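Local coordinates for protein cellobiose 2-epimerase (Spirochaeta thermophila DSM 6192, PDB 5ZIG) that probably catalyses the reversible epimerisation of cellobiose to 4-O-beta-D-glucopyranosyl-D-mannose, as a member of the N-acylglucosamine 2-epimerase family, at residues R311-A319 with W360-L371; D158-E166 with P188-I197. All blocks are in the same frame, centred on the assembly; numbering follows the deposited sequence.

Contact 1 (R311-A319 with W360-L371); sequences RARVWWVQA and WFWAVTPEGSPL
The W315 indole drives its edge into a face of the W362 indole: CZ3 of W315 lies 3.4 Å from CD2 of W362, displaced toward the rim, and the six-membered rings form an edge-to-face pair with planes at 51°. W316 CB lies over one face of the W315 ring, K381 makes a cation-pi contact with it, and Y374 stacks on W362. At another part of its edge W315 meets W360, whose CE3 comes within 3.9 Å of W315 CD1. P366 covers one face of the R313 guanidinium with CB and CG; bent at its second side-chain torsion, the arginine chain turns its head across the proline, and NH1 donates in the guanidinium plane to R311 O. W362 reaches W315 although its CB points away from the other segment, because CG stands opposite the backbone N (chi1 175°) and the ring swings back. Here it also runs alongside V314, whose CG1 sits 4.0 Å from W362 NE1. Replacing W362 by an alanine would remove the face on which the CZ3–CH2 rim of W315 rests, and the stack with Y374, and would probably let the W315 ring turn more easily.

The backbones join these groups as a short antiparallel ladder. R313 and V364 form a hydrogen-bonded pair, with R313 N to V364 O and V364 N to R313 O both 2.9 Å; V314 and A363 follow as a non-hydrogen-bonded pair, with V314 CG2 packed on A363 CB. W315 N then donates nearly straight (173°) to W362 O over 2.8 Å, so cross-segment backbone bonding continues one residue past the paired strands. Strand 363-364 is an edge strand of a four-stranded antiparallel sheet, beside strand 309-314, which passes directly into helix 315-332; W360 packs on I348 of helix 336-352 and N386 of helix 384-402.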
loop_
_atom_site.group_PDB
_atom_site.type_symbol
_atom_site.label_atom_id
_atom_site.label_comp_id
_atom_site.label_asym_id
_atom_site.label_seq_id
_atom_site.Cartn_x
_atom_site.Cartn_y
_atom_site.Cartn_z
ATOM N N ARG A 311 12.450 14.090 -8.909
ATOM C CA ARG A 311 11.646 15.054 -8.178
ATOM C C ARG A 311 10.193 15.018 -8.594
ATOM O O ARG A 311 9.418 15.895 -8.191
ATOM C CB ARG A 311 12.238 16.455 -8.340
ATOM C CG ARG A 311 13.580 16.579 -7.647
ATOM C CD ARG A 311 14.404 17.732 -8.175
ATOM N NE ARG A 311 15.595 17.932 -7.354
ATOM C CZ ARG A 311 16.840 17.781 -7.802
ATOM N NH1 ARG A 311 17.045 17.436 -9.059
ATOM N NH2 ARG A 311 17.875 17.979 -6.998
ATOM N N ALA A 312 9.810 14.024 -9.388
ATOM C CA ALA A 312 8.402 13.812 -9.673
ATOM C C ALA A 312 7.624 13.692 -8.371
ATOM O O ALA A 312 8.044 13.006 -7.432
ATOM C CB ALA A 312 8.199 12.559 -10.524
ATOM N N ARG A 313 6.500 14.351 -8.339
ATOM C CA ARG A 313 5.604 14.319 -7.248
ATOM C C ARG A 313 4.546 13.314 -7.632
ATOM O O ARG A 313 3.632 13.626 -8.305
ATOM C CB ARG A 313 5.021 15.693 -6.960
ATOM C CG ARG A 313 5.695 16.445 -5.856
ATOM C CD ARG A 313 7.172 16.466 -5.967
ATOM N NE ARG A 313 7.785 17.385 -5.075
ATOM C CZ ARG A 313 9.047 17.712 -5.066
ATOM N NH1 ARG A 313 9.908 17.179 -5.897
ATOM N NH2 ARG A 313 9.465 18.586 -4.206
ATOM N N VAL A 314 4.739 12.109 -7.124
ATOM C CA VAL A 314 3.919 10.940 -7.371
ATOM C C VAL A 314 2.790 10.739 -6.368
ATOM O O VAL A 314 2.970 10.868 -5.209
ATOM C CB VAL A 314 4.824 9.702 -7.494
ATOM C CG1 VAL A 314 4.037 8.430 -7.627
ATOM C CG2 VAL A 314 5.768 9.853 -8.650
ATOM N N TRP A 315 1.626 10.465 -6.871
ATOM C CA TRP A 315 0.423 10.283 -6.103
ATOM C C TRP A 315 0.504 9.473 -4.782
ATOM O O TRP A 315 0.137 10.015 -3.788
ATOM C CB TRP A 315 -0.792 9.920 -6.983
ATOM C CG TRP A 315 -1.249 8.543 -6.907
ATOM C CD1 TRP A 315 -2.254 8.074 -6.186
ATOM C CD2 TRP A 315 -0.579 7.424 -7.423
ATOM N NE1 TRP A 315 -2.327 6.747 -6.268
ATOM C CE2 TRP A 315 -1.293 6.314 -7.037
ATOM C CE3 TRP A 315 0.529 7.255 -8.232
ATOM C CZ2 TRP A 315 -0.933 5.047 -7.434
ATOM C CZ3 TRP A 315 0.878 6.039 -8.604
ATOM C CH2 TRP A 315 0.154 4.932 -8.208
ATOM N N TRP A 316 1.101 8.288 -4.788
ATOM C CA TRP A 316 1.113 7.419 -3.655
ATOM C C TRP A 316 2.045 7.890 -2.593
ATOM O O TRP A 316 1.786 7.713 -1.474
ATOM C CB TRP A 316 1.351 5.959 -4.067
ATOM C CG TRP A 316 2.707 5.622 -4.407
ATOM C CD1 TRP A 316 3.263 5.697 -5.597
ATOM C CD2 TRP A 316 3.704 5.142 -3.532
ATOM N NE1 TRP A 316 4.524 5.312 -5.549
ATOM C CE2 TRP A 316 4.830 4.943 -4.280
ATOM C CE3 TRP A 316 3.746 4.847 -2.180
ATOM C CZ2 TRP A 316 5.979 4.491 -3.736
ATOM C CZ3 TRP A 316 4.894 4.391 -1.651
ATOM C CH2 TRP A 316 5.988 4.230 -2.413
ATOM N N VAL A 317 3.112 8.508 -2.998
ATOM C CA VAL A 317 4.105 9.018 -2.138
ATOM C C VAL A 317 3.507 10.146 -1.249
ATOM O O VAL A 317 3.775 10.219 -0.091
ATOM C CB VAL A 317 5.284 9.499 -2.985
ATOM C CG1 VAL A 317 6.301 10.250 -2.196
ATOM C CG2 VAL A 317 5.951 8.350 -3.691
ATOM N N GLN A 318 2.694 10.999 -1.859
ATOM C CA GLN A 318 2.084 12.107 -1.170
ATOM C C GLN A 318 1.042 11.564 -0.231
ATOM O O GLN A 318 0.971 11.968 0.896
ATOM C CB GLN A 318 1.500 13.146 -2.140
ATOM C CG GLN A 318 2.411 13.574 -3.239
ATOM C CD GLN A 318 3.840 13.853 -2.840
ATOM O OE1 GLN A 318 4.112 14.570 -1.944
ATOM N NE2 GLN A 318 4.759 13.302 -3.590
ATOM N N ALA A 319 0.264 10.632 -0.742
ATOM C CA ALA A 319 -0.747 10.002 0.018
ATOM C C ALA A 319 -0.153 9.359 1.251
ATOM O O ALA A 319 -0.627 9.559 2.318
ATOM C CB ALA A 319 -1.467 8.987 -0.798
ATOM N N TRP A 360 -7.053 10.951 -9.551
ATOM C CA TRP A 360 -5.827 11.625 -9.291
ATOM C C TRP A 360 -4.771 11.356 -10.352
ATOM O O TRP A 360 -4.692 10.295 -10.876
ATOM C CB TRP A 360 -5.246 11.194 -7.937
ATOM C CG TRP A 360 -6.017 11.478 -6.645
ATOM C CD1 TRP A 360 -7.313 11.805 -6.506
ATOM C CD2 TRP A 360 -5.510 11.414 -5.327
ATOM N NE1 TRP A 360 -7.647 11.948 -5.246
ATOM C CE2 TRP A 360 -6.552 11.735 -4.476
ATOM C CE3 TRP A 360 -4.282 11.126 -4.787
ATOM C CZ2 TRP A 360 -6.395 11.773 -3.114
ATOM C CZ3 TRP A 360 -4.142 11.176 -3.448
ATOM C CH2 TRP A 360 -5.187 11.492 -2.632
ATOM N N PHE A 361 -3.993 12.358 -10.705
ATOM C CA PHE A 361 -2.860 12.138 -11.588
ATOM C C PHE A 361 -1.879 11.164 -10.947
ATOM O O PHE A 361 -1.755 11.097 -9.724
ATOM C CB PHE A 361 -2.188 13.466 -11.908
ATOM C CG PHE A 361 -3.048 14.385 -12.761
ATOM C CD1 PHE A 361 -3.419 15.657 -12.315
ATOM C CD2 PHE A 361 -3.502 13.964 -14.003
ATOM C CE1 PHE A 361 -4.217 16.489 -13.108
ATOM C CE2 PHE A 361 -4.297 14.791 -14.799
ATOM C CZ PHE A 361 -4.650 16.056 -14.352
ATOM N N TRP A 362 -1.212 10.358 -11.790
ATOM C CA TRP A 362 -0.095 9.549 -11.301
ATOM C C TRP A 362 0.993 10.422 -10.678
ATOM O O TRP A 362 1.594 10.052 -9.666
ATOM C CB TRP A 362 0.494 8.723 -12.448
ATOM C CG TRP A 362 1.719 7.956 -12.044
ATOM C CD1 TRP A 362 2.976 8.454 -11.824
ATOM C CD2 TRP A 362 1.806 6.542 -11.835
ATOM N NE1 TRP A 362 3.831 7.442 -11.470
ATOM C CE2 TRP A 362 3.142 6.255 -11.477
ATOM C CE3 TRP A 362 0.885 5.491 -11.927
ATOM C CZ2 TRP A 362 3.577 4.966 -11.184
ATOM C CZ3 TRP A 362 1.320 4.203 -11.630
ATOM C CH2 TRP A 362 2.657 3.956 -11.262
ATOM N N ALA A 363 1.280 11.571 -11.295
ATOM C CA ALA A 363 2.373 12.428 -10.857
ATOM C C ALA A 363 2.259 13.812 -11.494
ATOM O O ALA A 363 1.677 13.987 -12.573
ATOM C CB ALA A 363 3.733 11.805 -11.183
ATOM N N VAL A 364 2.814 14.795 -10.783
ATOM C CA VAL A 364 2.905 16.169 -11.247
ATOM C C VAL A 364 4.306 16.699 -10.958
ATOM O O VAL A 364 5.076 16.104 -10.202
ATOM C CB VAL A 364 1.812 17.043 -10.602
ATOM C CG1 VAL A 364 0.422 16.584 -11.006
ATOM C CG2 VAL A 364 1.925 16.898 -9.079
ATOM N N THR A 365 4.635 17.828 -11.571
ATOM C CA THR A 365 5.923 18.462 -11.307
ATOM C C THR A 365 5.895 19.049 -9.900
ATOM O O THR A 365 4.820 19.192 -9.313
ATOM C CB THR A 365 6.203 19.572 -12.328
ATOM O OG1 THR A 365 5.183 20.573 -12.232
ATOM C CG2 THR A 365 6.198 19.002 -13.730
ATOM N N PRO A 366 7.059 19.391 -9.326
ATOM C CA PRO A 366 7.044 20.047 -8.005
ATOM C C PRO A 366 6.136 21.257 -7.980
ATOM O O PRO A 366 5.558 21.591 -6.935
ATOM C CB PRO A 366 8.511 20.440 -7.782
ATOM C CG PRO A 366 9.290 19.542 -8.690
ATOM C CD PRO A 366 8.426 19.303 -9.878
ATOM N N GLU A 367 5.961 21.898 -9.136
ATOM C CA GLU A 367 5.046 23.018 -9.291
ATOM C C GLU A 367 3.582 22.594 -9.395
ATOM O O GLU A 367 2.701 23.430 -9.167
ATOM C CB GLU A 367 5.442 23.831 -10.529
ATOM C CG GLU A 367 6.828 24.477 -10.442
ATOM C CD GLU A 367 7.959 23.464 -10.545
ATOM O OE1 GLU A 367 7.733 22.378 -11.121
ATOM O OE2 GLU A 367 9.066 23.738 -10.036
ATOM N N GLY A 368 3.292 21.341 -9.755
ATOM C CA GLY A 368 1.924 20.873 -9.897
ATOM C C GLY A 368 1.434 20.606 -11.315
ATOM O O GLY A 368 0.245 20.321 -11.498
ATOM N N SER A 369 2.291 20.675 -12.307
ATOM C CA SER A 369 1.830 20.399 -13.664
ATOM C C SER A 369 1.755 18.889 -13.873
ATOM O O SER A 369 2.698 18.179 -13.510
ATOM C CB SER A 369 2.765 21.041 -14.688
ATOM O OG SER A 369 2.222 20.950 -15.993
ATOM N N PRO A 370 0.645 18.361 -14.400
ATOM C CA PRO A 370 0.525 16.903 -14.519
ATOM C C PRO A 370 1.515 16.389 -15.542
ATOM O O PRO A 370 1.737 17.017 -16.572
ATOM C CB PRO A 370 -0.926 16.686 -14.968
ATOM C CG PRO A 370 -1.607 17.966 -14.715
ATOM C CD PRO A 370 -0.572 19.038 -14.867
ATOM N N LEU A 371 2.156 15.270 -15.201
ATOM C CA LEU A 371 3.106 14.595 -16.077
ATOM C C LEU A 371 2.373 13.763 -17.113
ATOM O O LEU A 371 1.499 12.962 -16.769
ATOM C CB LEU A 371 4.026 13.672 -15.272
ATOM C CG LEU A 371 5.412 14.156 -14.865
ATOM C CD1 LEU A 371 5.327 15.110 -13.699
ATOM C CD2 LEU A 371 6.310 12.955 -14.543
#

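Contact 2 (D158-E166 with P188-I197); sequences DRRHGGYYE and PKTMNTHLHI
Both oxygens of the E166 carboxylate are gripped from the start of helix 191-208: T190 OG1 donates to OE1 at 2.6 Å, on the syn side, and T193 OG1 donates to OE2, also at 2.6 Å, from above the carboxylate plane. A water adds a further bond to OE1 and ties it to T190 N and Y164 O. The glutamate reaches the threonines because its chain leaves the backbone opposite N (chi1 -176°) and then bends at the next torsion. T190 is the helix N-cap, its OG1 accepting from T193 N.

H194 is held at both nitrogens: ND1 donates to T190 O, and NE2 accepts from Y164 N at 2.9 Å. G163 CA lies at the imidazole edge, 3.3 Å from NE2, where a side chain on that glycine would clash. I197 CD1 lies over one face of the Y164 ring, 4.0 Å from CG.

At the far end, extended K189 gives NZ to D158 OD1 (2.7 Å, a salt bridge) and to G162 O; E240 O is a further acceptor. The bonding pattern implies that H194 carries its proton on ND1, while the helix N-terminus would probably stabilise the negative charge of E166.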
loop_
_atom_site.group_PDB
_atom_site.type_symbol
_atom_site.label_atom_id
_atom_site.label_comp_id
_atom_site.label_asym_id
_atom_site.label_seq_id
_atom_site.Cartn_x
_atom_site.Cartn_y
_atom_site.Cartn_z
ATOM N N ASP A 158 12.371 -18.072 3.463
ATOM C CA ASP A 158 13.753 -18.522 3.520
ATOM C C ASP A 158 14.015 -18.855 4.987
ATOM O O ASP A 158 14.199 -17.956 5.806
ATOM C CB ASP A 158 14.671 -17.421 2.996
ATOM C CG ASP A 158 16.157 -17.758 3.126
ATOM O OD1 ASP A 158 16.958 -16.986 2.553
ATOM O OD2 ASP A 158 16.536 -18.777 3.770
ATOM N N ARG A 159 14.015 -20.149 5.314
ATOM C CA ARG A 159 14.187 -20.565 6.698
ATOM C C ARG A 159 15.644 -20.566 7.134
ATOM O O ARG A 159 15.911 -20.679 8.333
ATOM C CB ARG A 159 13.576 -21.945 6.910
ATOM C CG ARG A 159 12.119 -22.052 6.462
ATOM C CD ARG A 159 11.153 -21.367 7.438
ATOM N NE ARG A 159 9.774 -21.794 7.207
ATOM C CZ ARG A 159 8.700 -21.223 7.746
ATOM N NH1 ARG A 159 8.827 -20.187 8.567
ATOM N NH2 ARG A 159 7.491 -21.689 7.457
ATOM N N ARG A 160 16.585 -20.436 6.200
ATOM C CA ARG A 160 17.990 -20.307 6.564
ATOM C C ARG A 160 18.332 -18.884 6.991
ATOM O O ARG A 160 18.916 -18.670 8.061
ATOM C CB ARG A 160 18.859 -20.738 5.383
ATOM C CG ARG A 160 20.358 -20.673 5.601
ATOM C CD ARG A 160 21.054 -21.509 4.527
ATOM N NE ARG A 160 22.466 -21.177 4.353
ATOM C CZ ARG A 160 23.040 -20.926 3.177
ATOM N NH1 ARG A 160 22.322 -20.958 2.058
ATOM N NH2 ARG A 160 24.335 -20.639 3.120
ATOM N N HIS A 161 17.983 -17.894 6.165
ATOM C CA HIS A 161 18.402 -16.520 6.389
ATOM C C HIS A 161 17.278 -15.584 6.801
ATOM O O HIS A 161 17.543 -14.401 7.018
ATOM C CB HIS A 161 19.087 -15.961 5.138
ATOM C CG HIS A 161 20.468 -16.505 4.921
ATOM N ND1 HIS A 161 20.741 -17.507 4.009
ATOM C CD2 HIS A 161 21.648 -16.201 5.511
ATOM C CE1 HIS A 161 22.033 -17.786 4.041
ATOM N NE2 HIS A 161 22.604 -17.006 4.943
ATOM N N GLY A 162 16.050 -16.072 6.936
ATOM C CA GLY A 162 14.932 -15.237 7.324
ATOM C C GLY A 162 14.334 -14.544 6.112
ATOM O O GLY A 162 14.905 -14.532 5.029
ATOM N N GLY A 163 13.152 -13.957 6.297
ATOM C CA GLY A 163 12.524 -13.225 5.204
ATOM C C GLY A 163 11.948 -14.175 4.161
ATOM O O GLY A 163 11.814 -15.379 4.397
ATOM N N TYR A 164 11.614 -13.614 2.994
ATOM C CA TYR A 164 10.867 -14.279 1.932
ATOM C C TYR A 164 11.550 -14.072 0.581
ATOM O O TYR A 164 12.016 -12.972 0.268
ATOM C CB TYR A 164 9.389 -13.770 1.814
ATOM C CG TYR A 164 8.576 -13.923 3.090
ATOM C CD1 TYR A 164 7.603 -14.917 3.196
ATOM C CD2 TYR A 164 8.773 -13.085 4.175
ATOM C CE1 TYR A 164 6.888 -15.090 4.341
ATOM C CE2 TYR A 164 8.038 -13.242 5.339
ATOM C CZ TYR A 164 7.098 -14.256 5.412
ATOM O OH TYR A 164 6.352 -14.457 6.550
ATOM N N TYR A 165 11.599 -15.143 -0.215
ATOM C CA TYR A 165 11.986 -15.009 -1.611
ATOM C C TYR A 165 10.990 -14.116 -2.341
ATOM O O TYR A 165 9.798 -14.089 -2.029
ATOM C CB TYR A 165 12.055 -16.382 -2.271
ATOM C CG TYR A 165 13.089 -17.248 -1.607
ATOM C CD1 TYR A 165 14.431 -17.077 -1.894
ATOM C CD2 TYR A 165 12.732 -18.197 -0.640
ATOM C CE1 TYR A 165 15.392 -17.844 -1.278
ATOM C CE2 TYR A 165 13.693 -18.959 -0.015
ATOM C CZ TYR A 165 15.027 -18.785 -0.349
ATOM O OH TYR A 165 16.017 -19.538 0.249
ATOM N N GLU A 166 11.494 -13.393 -3.340
ATOM C CA GLU A 166 10.665 -12.435 -4.063
ATOM C C GLU A 166 9.517 -13.117 -4.795
ATOM O O GLU A 166 8.370 -12.650 -4.747
ATOM C CB GLU A 166 11.547 -11.661 -5.041
ATOM C CG GLU A 166 10.845 -10.559 -5.812
ATOM C CD GLU A 166 10.463 -9.380 -4.942
ATOM O OE1 GLU A 166 11.055 -9.200 -3.863
ATOM O OE2 GLU A 166 9.572 -8.624 -5.356
ATOM N N PRO A 188 17.538 -11.241 -4.945
ATOM C CA PRO A 188 16.609 -12.283 -4.478
ATOM C C PRO A 188 15.579 -11.777 -3.477
ATOM O O PRO A 188 14.527 -12.419 -3.330
ATOM C CB PRO A 188 17.544 -13.335 -3.846
ATOM C CG PRO A 188 18.939 -12.997 -4.360
ATOM C CD PRO A 188 18.916 -11.499 -4.494
ATOM N N LYS A 189 15.824 -10.641 -2.813
ATOM C CA LYS A 189 14.871 -10.086 -1.856
ATOM C C LYS A 189 14.747 -8.567 -2.021
ATOM O O LYS A 189 15.708 -7.883 -2.395
ATOM C CB LYS A 189 15.290 -10.444 -0.423
ATOM C CG LYS A 189 15.170 -11.927 -0.097
ATOM C CD LYS A 189 15.966 -12.312 1.138
ATOM C CE LYS A 189 15.792 -13.815 1.430
ATOM N NZ LYS A 189 16.583 -14.283 2.610
ATOM N N THR A 190 13.547 -8.043 -1.741
ATOM C CA THR A 190 13.281 -6.606 -1.815
ATOM C C THR A 190 12.535 -6.140 -0.560
ATOM O O THR A 190 11.701 -6.876 -0.013
ATOM C CB THR A 190 12.467 -6.228 -3.112
ATOM O OG1 THR A 190 11.130 -6.741 -3.037
ATOM C CG2 THR A 190 13.136 -6.761 -4.389
ATOM N N MET A 191 12.858 -4.918 -0.093
ATOM C CA MET A 191 12.092 -4.295 0.993
ATOM C C MET A 191 10.629 -4.192 0.610
ATOM O O MET A 191 9.736 -4.452 1.423
ATOM C CB MET A 191 12.699 -2.916 1.316
ATOM C CG MET A 191 11.849 -1.797 2.012
ATOM S SD MET A 191 10.480 -1.082 1.079
ATOM C CE MET A 191 11.443 -0.143 -0.132
ATOM N N ASN A 192 10.377 -3.888 -0.659
ATOM C CA ASN A 192 9.026 -3.607 -1.107
ATOM C C ASN A 192 8.109 -4.796 -0.848
ATOM O O ASN A 192 7.029 -4.654 -0.260
ATOM C CB ASN A 192 9.075 -3.239 -2.589
ATOM C CG ASN A 192 7.741 -2.831 -3.114
ATOM O OD1 ASN A 192 7.107 -1.917 -2.587
ATOM N ND2 ASN A 192 7.293 -3.513 -4.155
ATOM N N THR A 193 8.545 -5.989 -1.261
ATOM C CA THR A 193 7.751 -7.187 -1.026
ATOM C C THR A 193 7.648 -7.509 0.460
ATOM O O THR A 193 6.588 -7.933 0.944
ATOM C CB THR A 193 8.358 -8.360 -1.797
ATOM O OG1 THR A 193 8.134 -8.157 -3.202
ATOM C CG2 THR A 193 7.718 -9.652 -1.372
ATOM N N HIS A 194 8.723 -7.298 1.211
ATOM C CA HIS A 194 8.654 -7.583 2.640
ATOM C C HIS A 194 7.666 -6.660 3.341
ATOM O O HIS A 194 6.915 -7.104 4.219
ATOM C CB HIS A 194 10.044 -7.499 3.263
ATOM C CG HIS A 194 10.847 -8.742 3.047
ATOM N ND1 HIS A 194 11.554 -8.971 1.888
ATOM C CD2 HIS A 194 10.989 -9.856 3.801
ATOM C CE1 HIS A 194 12.140 -10.151 1.960
ATOM N NE2 HIS A 194 11.811 -10.713 3.107
ATOM N N LEU A 195 7.618 -5.385 2.928
ATOM C CA LEU A 195 6.716 -4.438 3.580
ATOM C C LEU A 195 5.270 -4.821 3.330
ATOM O O LEU A 195 4.418 -4.712 4.217
ATOM C CB LEU A 195 6.981 -3.013 3.084
ATOM C CG LEU A 195 6.058 -1.908 3.633
ATOM C CD1 LEU A 195 6.374 -1.730 5.093
ATOM C CD2 LEU A 195 6.230 -0.566 2.925
ATOM N N HIS A 196 4.942 -5.263 2.125
ATOM C CA HIS A 196 3.530 -5.522 1.894
ATOM C C HIS A 196 3.097 -6.878 2.421
ATOM O O HIS A 196 1.898 -7.092 2.643
ATOM C CB HIS A 196 3.213 -5.310 0.413
ATOM C CG HIS A 196 3.205 -3.856 0.050
ATOM N ND1 HIS A 196 2.104 -3.049 0.257
ATOM C CD2 HIS A 196 4.177 -3.048 -0.439
ATOM C CE1 HIS A 196 2.387 -1.818 -0.130
ATOM N NE2 HIS A 196 3.641 -1.788 -0.542
ATOM N N ILE A 197 4.041 -7.770 2.691
ATOM C CA ILE A 197 3.670 -8.980 3.409
ATOM C C ILE A 197 3.327 -8.640 4.851
ATOM O O ILE A 197 2.314 -9.096 5.399
ATOM C CB ILE A 197 4.786 -10.031 3.326
ATOM C CG1 ILE A 197 4.832 -10.632 1.922
ATOM C CG2 ILE A 197 4.519 -11.133 4.347
ATOM C CD1 ILE A 197 6.230 -11.071 1.495
HETATM O O HOH W 1 11.636 -10.154 -1.257
#

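Overall arrangement
Contacts 1 and 2 follow one another along the chain, the second closing before the first opens, and their centres are 29 Å apart; their nearest atoms remain about 6 Å from each other, without touching. H253, at the start of helix 251-269, bridges the two regions: its ring meets W316 of 311-319, and it bonds weakly to N192 of 188-197. The family folds as an (alpha/alpha)6 barrel, and both contacts join the start of a barrel helix, 315-332 in contact 1 and 191-208 in contact 2, to a neighbouring loop segment. As in relatives, the sugar probably binds in a central pocket of this barrel.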